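Local coordinates for protein inulin fructotransferase (Bacillus sp. snu-7, PDB 2INV) that cleaves the fructan inulin by intramolecular fructosyl transfer, releasing a cyclic difructose anhydride, at residues Ile164-Asp169 against Leu187-Ala192; Val267-Leu272 against Ile291-Ile296. All coordinates share one frame; numbering follows the deposited sequence.

How the interactions relate
Interactions 1 and 2 each join consecutive coils of one right-handed parallel beta-helix. Along the chain they come in series: 164-169 pairs with 187-192 before 267-272 pairs with 291-296. The two contacts lie on opposite sides of the chain's centre, their centres about 25 Å and their nearest atoms about 15 Å apart. Interaction 1 joins strands 162-166 and 185-193 and meets no other subunit; one face is buried inside the coil. Interaction 2 joins strands 266-268 and 271-274 to strand 285-299 and packs against both other subunits of the trimer. The same way of stacking coils thus builds the single chain at one place and lies in the interface between subunits at the other.

Interaction 1: Ile164-Asp169 against Leu187-Ala192; sequences IEVASD and LIVRGA
Ile188 O takes the shortest backbone bond of the pair, from Val166 N at 2.7 Å, and the CA-H of Glu165 also points at it. Ile164 O is used in the same way: Ile188 N lies 2.9 Å from it, nearly along the C=O axis, and Leu187 CA-H makes a second, softer contact. Arg190 N to Val166 O is the last of the three backbone bonds between the two segments. On the buried face Val166 and Val189 lie side by side, CB of Val166 3.8 Å from CG1 of Val189. The second torsion of Leu187 (chi2 75°) swings CD1 to 3.7 Å from CG2 of Ile164. On the other face the extended chain of Glu165 runs alongside Ile188, Glu165 OE2 3.7 Å from Ile188 CG2, while Glu165 OE1 is hydrogen-bonded to Gln123 NE2. After these bonds Gly191 has a positive phi (55°) and its CA lies 3.6 Å from Asp169 OD1, where a CB would collide. Asp169 also touches Arg134, which lines a sugar pocket, and its side chain is about 9 Å from a bound fructose. Strand residues of successive coils stacked in register, with the inward aliphatic pairs Ile164/Leu187 and Val166/Val189, are the mark of the right-handed parallel beta-helix.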
ATOM      1  N   ILE A 164      18.910 -12.273   1.335  1.00 12.19           N
ATOM      2  CA  ILE A 164      18.364 -12.768   0.076  1.00 11.71           C
ATOM      3  C   ILE A 164      18.993 -11.980  -1.056  1.00 12.04           C
ATOM      4  O   ILE A 164      18.941 -10.747  -1.067  1.00 10.89           O
ATOM      5  CB  ILE A 164      16.838 -12.574   0.008  1.00 12.68           C
ATOM      6  CG1 ILE A 164      16.154 -13.468   1.039  1.00 11.95           C
ATOM      7  CG2 ILE A 164      16.326 -12.893  -1.398  1.00 12.68           C
ATOM      8  CD1 ILE A 164      14.654 -13.235   1.163  1.00 12.20           C
ATOM      9  N   GLU A 165      19.604 -12.677  -2.005  1.00 12.31           N
ATOM     10  CA  GLU A 165      20.223 -11.989  -3.127  1.00 12.62           C
ATOM     11  C   GLU A 165      19.839 -12.608  -4.454  1.00 12.72           C
ATOM     12  O   GLU A 165      20.015 -13.808  -4.682  1.00 12.73           O
ATOM     13  CB  GLU A 165      21.747 -11.966  -2.993  1.00 12.88           C
ATOM     14  CG  GLU A 165      22.437 -11.588  -4.281  1.00 14.05           C
ATOM     15  CD  GLU A 165      23.832 -11.045  -4.081  1.00 15.17           C
ATOM     16  OE1 GLU A 165      24.469 -11.376  -3.058  1.00 15.86           O
ATOM     17  OE2 GLU A 165      24.289 -10.271  -4.954  1.00 16.34           O
ATOM     18  N   VAL A 166      19.306 -11.771  -5.334  1.00 13.14           N
ATOM     19  CA  VAL A 166      18.886 -12.211  -6.656  1.00 13.98           C
ATOM     20  C   VAL A 166      19.898 -11.680  -7.668  1.00 14.46           C
ATOM     21  O   VAL A 166      19.846 -10.506  -8.062  1.00 14.48           O
ATOM     22  CB  VAL A 166      17.489 -11.672  -6.983  1.00 13.88           C
ATOM     23  CG1 VAL A 166      17.079 -12.103  -8.374  1.00 15.40           C
ATOM     24  CG2 VAL A 166      16.495 -12.195  -5.947  1.00 13.84           C
ATOM     25  N   ALA A 167      20.808 -12.552  -8.097  1.00 14.19           N
ATOM     26  CA  ALA A 167      21.861 -12.163  -9.025  1.00 16.08           C
ATOM     27  C   ALA A 167      21.545 -12.231 -10.525  1.00 16.92           C
ATOM     28  O   ALA A 167      22.239 -11.602 -11.325  1.00 20.32           O
ATOM     29  CB  ALA A 167      23.103 -12.978  -8.730  1.00 15.31           C
ATOM     30  N   SER A 168      20.526 -12.988 -10.922  1.00 16.98           N
ATOM     31  CA  SER A 168      20.187 -13.078 -12.343  1.00 17.26           C
ATOM     32  C   SER A 168      18.950 -12.249 -12.638  1.00 16.96           C
ATOM     33  O   SER A 168      18.141 -11.996 -11.747  1.00 15.24           O
ATOM     34  CB  SER A 168      19.935 -14.532 -12.750  1.00 17.21           C
ATOM     35  OG  SER A 168      20.999 -15.371 -12.323  1.00 20.33           O
ATOM     36  N   ASP A 169      18.789 -11.834 -13.891  1.00 16.35           N
ATOM     37  CA  ASP A 169      17.624 -11.039 -14.242  1.00 16.01           C
ATOM     38  C   ASP A 169      16.401 -11.847 -13.883  1.00 14.98           C
ATOM     39  O   ASP A 169      16.318 -13.051 -14.150  1.00 14.22           O
ATOM     40  CB  ASP A 169      17.649 -10.664 -15.716  1.00 15.96           C
ATOM     41  CG  ASP A 169      18.837  -9.780 -16.053  1.00 18.32           C
ATOM     42  OD1 ASP A 169      19.469  -9.249 -15.107  1.00 18.32           O
ATOM     43  OD2 ASP A 169      19.146  -9.600 -17.250  1.00 19.31           O
ATOM     44  N   LEU A 187      18.551  -7.411   1.621  1.00 11.70           N
ATOM     45  CA  LEU A 187      18.042  -7.826   0.321  1.00 12.25           C
ATOM     46  C   LEU A 187      18.737  -7.159  -0.868  1.00 12.10           C
ATOM     47  O   LEU A 187      18.902  -5.939  -0.901  1.00 11.50           O
ATOM     48  CB  LEU A 187      16.546  -7.520   0.250  1.00 12.19           C
ATOM     49  CG  LEU A 187      15.864  -7.779  -1.088  1.00 13.34           C
ATOM     50  CD1 LEU A 187      15.685  -9.267  -1.278  1.00 11.65           C
ATOM     51  CD2 LEU A 187      14.516  -7.076  -1.115  1.00 12.94           C
ATOM     52  N   ILE A 188      19.129  -7.971  -1.843  1.00 11.80           N
ATOM     53  CA  ILE A 188      19.780  -7.478  -3.051  1.00 11.93           C
ATOM     54  C   ILE A 188      19.078  -8.076  -4.269  1.00 11.98           C
ATOM     55  O   ILE A 188      18.855  -9.282  -4.328  1.00 11.15           O
ATOM     56  CB  ILE A 188      21.275  -7.885  -3.104  1.00 11.01           C
ATOM     57  CG1 ILE A 188      22.054  -7.195  -1.985  1.00 12.53           C
ATOM     58  CG2 ILE A 188      21.867  -7.522  -4.464  1.00 11.65           C
ATOM     59  CD1 ILE A 188      23.512  -7.601  -1.906  1.00 13.16           C
ATOM     60  N   VAL A 189      18.714  -7.235  -5.232  1.00 12.38           N
ATOM     61  CA  VAL A 189      18.048  -7.714  -6.441  1.00 12.07           C
ATOM     62  C   VAL A 189      18.502  -6.962  -7.692  1.00 12.81           C
ATOM     63  O   VAL A 189      18.121  -5.817  -7.927  1.00 13.26           O
ATOM     64  CB  VAL A 189      16.513  -7.606  -6.333  1.00 12.19           C
ATOM     65  CG1 VAL A 189      15.870  -8.236  -7.557  1.00 11.43           C
ATOM     66  CG2 VAL A 189      16.024  -8.303  -5.072  1.00 12.97           C
ATOM     67  N   ARG A 190      19.310  -7.654  -8.485  1.00 12.55           N
ATOM     68  CA  ARG A 190      19.882  -7.150  -9.721  1.00 11.84           C
ATOM     69  C   ARG A 190      18.989  -7.466 -10.912  1.00 10.99           C
ATOM     70  O   ARG A 190      18.426  -8.544 -10.990  1.00  9.15           O
ATOM     71  CB  ARG A 190      21.256  -7.799  -9.894  1.00 13.00           C
ATOM     72  CG  ARG A 190      22.136  -7.158 -10.931  1.00 13.75           C
ATOM     73  CD  ARG A 190      23.547  -7.620 -10.769  1.00 16.00           C
ATOM     74  NE  ARG A 190      24.465  -6.675 -11.392  1.00 17.07           N
ATOM     75  CZ  ARG A 190      25.199  -5.795 -10.725  1.00 17.52           C
ATOM     76  NH1 ARG A 190      25.123  -5.745  -9.408  1.00 15.96           N
ATOM     77  NH2 ARG A 190      25.998  -4.965 -11.381  1.00 18.94           N
ATOM     78  N   GLY A 191      18.878  -6.529 -11.846  1.00 10.84           N
ATOM     79  CA  GLY A 191      18.048  -6.751 -13.019  1.00 11.84           C
ATOM     80  C   GLY A 191      16.615  -7.131 -12.708  1.00 12.89           C
ATOM     81  O   GLY A 191      16.068  -8.070 -13.286  1.00 13.74           O
ATOM     82  N   ALA A 192      16.010  -6.395 -11.785  1.00 13.99           N
ATOM     83  CA  ALA A 192      14.630  -6.638 -11.377  1.00 14.66           C
ATOM     84  C   ALA A 192      13.665  -6.015 -12.380  1.00 14.54           C
ATOM     85  O   ALA A 192      13.898  -4.928 -12.903  1.00 15.02           O
ATOM     86  CB  ALA A 192      14.388  -6.068  -9.992  1.00 14.26           C
TER

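Interaction 2: Val267-Leu272 against Ile291-Ile296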
ATOM      1  N   VAL A 267       9.087   8.974  -6.137  1.00 12.21           N
ATOM      2  CA  VAL A 267       9.215   8.782  -4.702  1.00 12.03           C
ATOM      3  C   VAL A 267       8.174   9.704  -4.077  1.00 12.43           C
ATOM      4  O   VAL A 267       8.398  10.909  -3.915  1.00 13.25           O
ATOM      5  CB  VAL A 267      10.633   9.140  -4.235  1.00 11.92           C
ATOM      6  CG1 VAL A 267      10.750   8.999  -2.732  1.00 11.42           C
ATOM      7  CG2 VAL A 267      11.636   8.218  -4.924  1.00 10.72           C
ATOM      8  N   THR A 268       7.037   9.111  -3.725  1.00 12.50           N
ATOM      9  CA  THR A 268       5.904   9.846  -3.189  1.00 12.36           C
ATOM     10  C   THR A 268       5.234   9.227  -1.965  1.00 12.16           C
ATOM     11  O   THR A 268       5.213   8.006  -1.804  1.00 11.34           O
ATOM     12  CB  THR A 268       4.828   9.960  -4.279  1.00 14.16           C
ATOM     13  OG1 THR A 268       5.431  10.385  -5.507  1.00 17.83           O
ATOM     14  CG2 THR A 268       3.741  10.931  -3.854  1.00 14.39           C
ATOM     15  N   SER A 269       4.670  10.084  -1.117  1.00 11.51           N
ATOM     16  CA  SER A 269       3.940   9.635   0.067  1.00 11.80           C
ATOM     17  C   SER A 269       4.779   8.766   1.003  1.00 11.80           C
ATOM     18  O   SER A 269       4.353   7.686   1.405  1.00 12.42           O
ATOM     19  CB  SER A 269       2.699   8.853  -0.373  1.00 10.45           C
ATOM     20  OG  SER A 269       1.905   9.629  -1.248  1.00 14.39           O
ATOM     21  N   ASN A 270       5.968   9.239   1.352  1.00 12.15           N
ATOM     22  CA  ASN A 270       6.852   8.499   2.240  1.00 11.52           C
ATOM     23  C   ASN A 270       7.223   9.312   3.466  1.00 10.99           C
ATOM     24  O   ASN A 270       7.116  10.536   3.475  1.00 11.56           O
ATOM     25  CB  ASN A 270       8.142   8.097   1.513  1.00 11.41           C
ATOM     26  CG  ASN A 270       7.893   7.145   0.364  1.00 12.11           C
ATOM     27  OD1 ASN A 270       7.611   5.960   0.564  1.00 11.51           O
ATOM     28  ND2 ASN A 270       7.996   7.660  -0.854  1.00 10.96           N
ATOM     29  N   ARG A 271       7.675   8.605   4.495  1.00 10.27           N
ATOM     30  CA  ARG A 271       8.118   9.218   5.737  1.00 10.33           C
ATOM     31  C   ARG A 271       9.610   8.977   5.835  1.00 11.20           C
ATOM     32  O   ARG A 271      10.046   7.836   5.935  1.00 11.82           O
ATOM     33  CB  ARG A 271       7.399   8.588   6.934  1.00 10.05           C
ATOM     34  CG  ARG A 271       7.739   9.243   8.292  1.00 11.56           C
ATOM     35  CD  ARG A 271       9.004   8.673   8.918  1.00 11.31           C
ATOM     36  NE  ARG A 271       9.359   9.365  10.156  1.00 11.72           N
ATOM     37  CZ  ARG A 271       9.710   8.748  11.284  1.00 13.06           C
ATOM     38  NH1 ARG A 271       9.749   7.421  11.337  1.00 13.19           N
ATOM     39  NH2 ARG A 271      10.024   9.457  12.362  1.00 10.66           N
ATOM     40  N   LEU A 272      10.391  10.051   5.773  1.00 11.22           N
ATOM     41  CA  LEU A 272      11.835   9.933   5.853  1.00 10.84           C
ATOM     42  C   LEU A 272      12.405  10.606   7.094  1.00 11.67           C
ATOM     43  O   LEU A 272      12.124  11.769   7.368  1.00 11.50           O
ATOM     44  CB  LEU A 272      12.502  10.526   4.601  1.00 10.95           C
ATOM     45  CG  LEU A 272      12.559   9.650   3.342  1.00 11.11           C
ATOM     46  CD1 LEU A 272      11.151   9.304   2.871  1.00 11.11           C
ATOM     47  CD2 LEU A 272      13.323  10.387   2.251  1.00 13.69           C
ATOM     48  N   ILE A 291       9.602  13.583  -6.955  1.00 10.63           N
ATOM     49  CA  ILE A 291       9.834  13.453  -5.520  1.00 11.74           C
ATOM     50  C   ILE A 291       8.811  14.399  -4.924  1.00 11.24           C
ATOM     51  O   ILE A 291       9.034  15.608  -4.872  1.00 10.76           O
ATOM     52  CB  ILE A 291      11.236  13.928  -5.143  1.00 12.30           C
ATOM     53  CG1 ILE A 291      12.250  13.338  -6.126  1.00 13.55           C
ATOM     54  CG2 ILE A 291      11.559  13.506  -3.714  1.00 13.77           C
ATOM     55  CD1 ILE A 291      12.398  11.853  -6.025  1.00 15.73           C
ATOM     56  N   THR A 292       7.695  13.855  -4.461  1.00 11.46           N
ATOM     57  CA  THR A 292       6.646  14.705  -3.938  1.00 11.34           C
ATOM     58  C   THR A 292       5.855  14.091  -2.795  1.00 10.93           C
ATOM     59  O   THR A 292       5.846  12.873  -2.618  1.00  9.18           O
ATOM     60  CB  THR A 292       5.691  15.061  -5.090  1.00 12.10           C
ATOM     61  OG1 THR A 292       4.816  16.122  -4.699  1.00 12.73           O
ATOM     62  CG2 THR A 292       4.864  13.840  -5.489  1.00 12.09           C
ATOM     63  N   ALA A 293       5.184  14.950  -2.032  1.00 10.87           N
ATOM     64  CA  ALA A 293       4.358  14.513  -0.911  1.00 10.76           C
ATOM     65  C   ALA A 293       5.099  13.648   0.112  1.00 10.96           C
ATOM     66  O   ALA A 293       4.529  12.698   0.656  1.00 10.28           O
ATOM     67  CB  ALA A 293       3.146  13.758  -1.436  1.00  9.50           C
ATOM     68  N   ASN A 294       6.354  13.986   0.388  1.00 10.75           N
ATOM     69  CA  ASN A 294       7.152  13.230   1.352  1.00 10.90           C
ATOM     70  C   ASN A 294       7.473  14.087   2.568  1.00 11.07           C
ATOM     71  O   ASN A 294       7.625  15.306   2.458  1.00 10.39           O
ATOM     72  CB  ASN A 294       8.486  12.794   0.735  1.00 11.26           C
ATOM     73  CG  ASN A 294       8.313  11.875  -0.453  1.00 10.85           C
ATOM     74  OD1 ASN A 294       7.923  10.713  -0.313  1.00 11.14           O
ATOM     75  ND2 ASN A 294       8.590  12.399  -1.642  1.00 10.83           N
ATOM     76  N   HIS A 295       7.576  13.454   3.730  1.00 12.04           N
ATOM     77  CA  HIS A 295       7.946  14.188   4.931  1.00 12.22           C
ATOM     78  C   HIS A 295       9.410  13.881   5.158  1.00 11.95           C
ATOM     79  O   HIS A 295       9.793  12.733   5.386  1.00 12.10           O
ATOM     80  CB  HIS A 295       7.146  13.756   6.154  1.00 12.45           C
ATOM     81  CG  HIS A 295       7.274  14.699   7.309  1.00 13.60           C
ATOM     82  ND1 HIS A 295       8.423  14.806   8.063  1.00 12.75           N
ATOM     83  CD2 HIS A 295       6.368  15.522   7.886  1.00 13.73           C
ATOM     84  CE1 HIS A 295       8.215  15.649   9.060  1.00 13.42           C
ATOM     85  NE2 HIS A 295       6.975  16.095   8.975  1.00 13.48           N
ATOM     86  N   ILE A 296      10.227  14.921   5.088  1.00 11.41           N
ATOM     87  CA  ILE A 296      11.664  14.777   5.232  1.00 12.94           C
ATOM     88  C   ILE A 296      12.175  15.460   6.492  1.00 12.83           C
ATOM     89  O   ILE A 296      12.244  16.683   6.572  1.00 13.12           O
ATOM     90  CB  ILE A 296      12.339  15.347   3.977  1.00 13.20           C
ATOM     91  CG1 ILE A 296      11.634  14.762   2.747  1.00 14.92           C
ATOM     92  CG2 ILE A 296      13.820  15.018   3.960  1.00 14.32           C
ATOM     93  CD1 ILE A 296      11.926  15.466   1.455  1.00 13.11           C
TER
HETATM   94  O   HOH W   1       4.469  11.454   3.242  1.00 14.13           O
HETATM   95  O   HOH W   2       9.539  12.280   8.096  1.00 17.77           O
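Asn294 and Asn270 lie side by side with their amide planes only 7° apart, one step of the asparagine stack that lines turns of right-handed parallel beta-helices. Asn294 OD1 accepts twice from the neighbouring coil, from Asn270 N at 3.0 Å and from Asn270 ND2 at 3.1 Å. Asn294 ND2 gives an almost straight bond of 2.7 Å to Val267 O, which lies in the amide plane of Asn294, while ND2 comes from above the plane of the Val267 carbonyl. That oxygen is shared: Thr292 N reaches it from the opposite face. Nearly equal chi1 and chi2 (chi2 -74° in Asn270, -71° in Asn294) give the amides the same orientation. The pattern continues on either side: Asn270 OD1 bonds to Asn247 N and Asn270 ND2 to Val244 O, Asn332 OD1 to Asn294 N and Asn332 ND2 to Ile291 O. An alanine in place of Asn294 would probably leave Asn270 N without its acceptor and Val267 O with one donor fewer, in a buried turn. Past the turn the strands resume pairing, His295 N to Asn270 O and Leu272 N to His295 O. A water donates to both Asn270 O and Ala293 O. At the subunit interface His295 NE2 bonds to Glu288 O of the second subunit, while a second water joins His295 ND1, at 2.8 Å, to Leu272 O, at 2.7 Å.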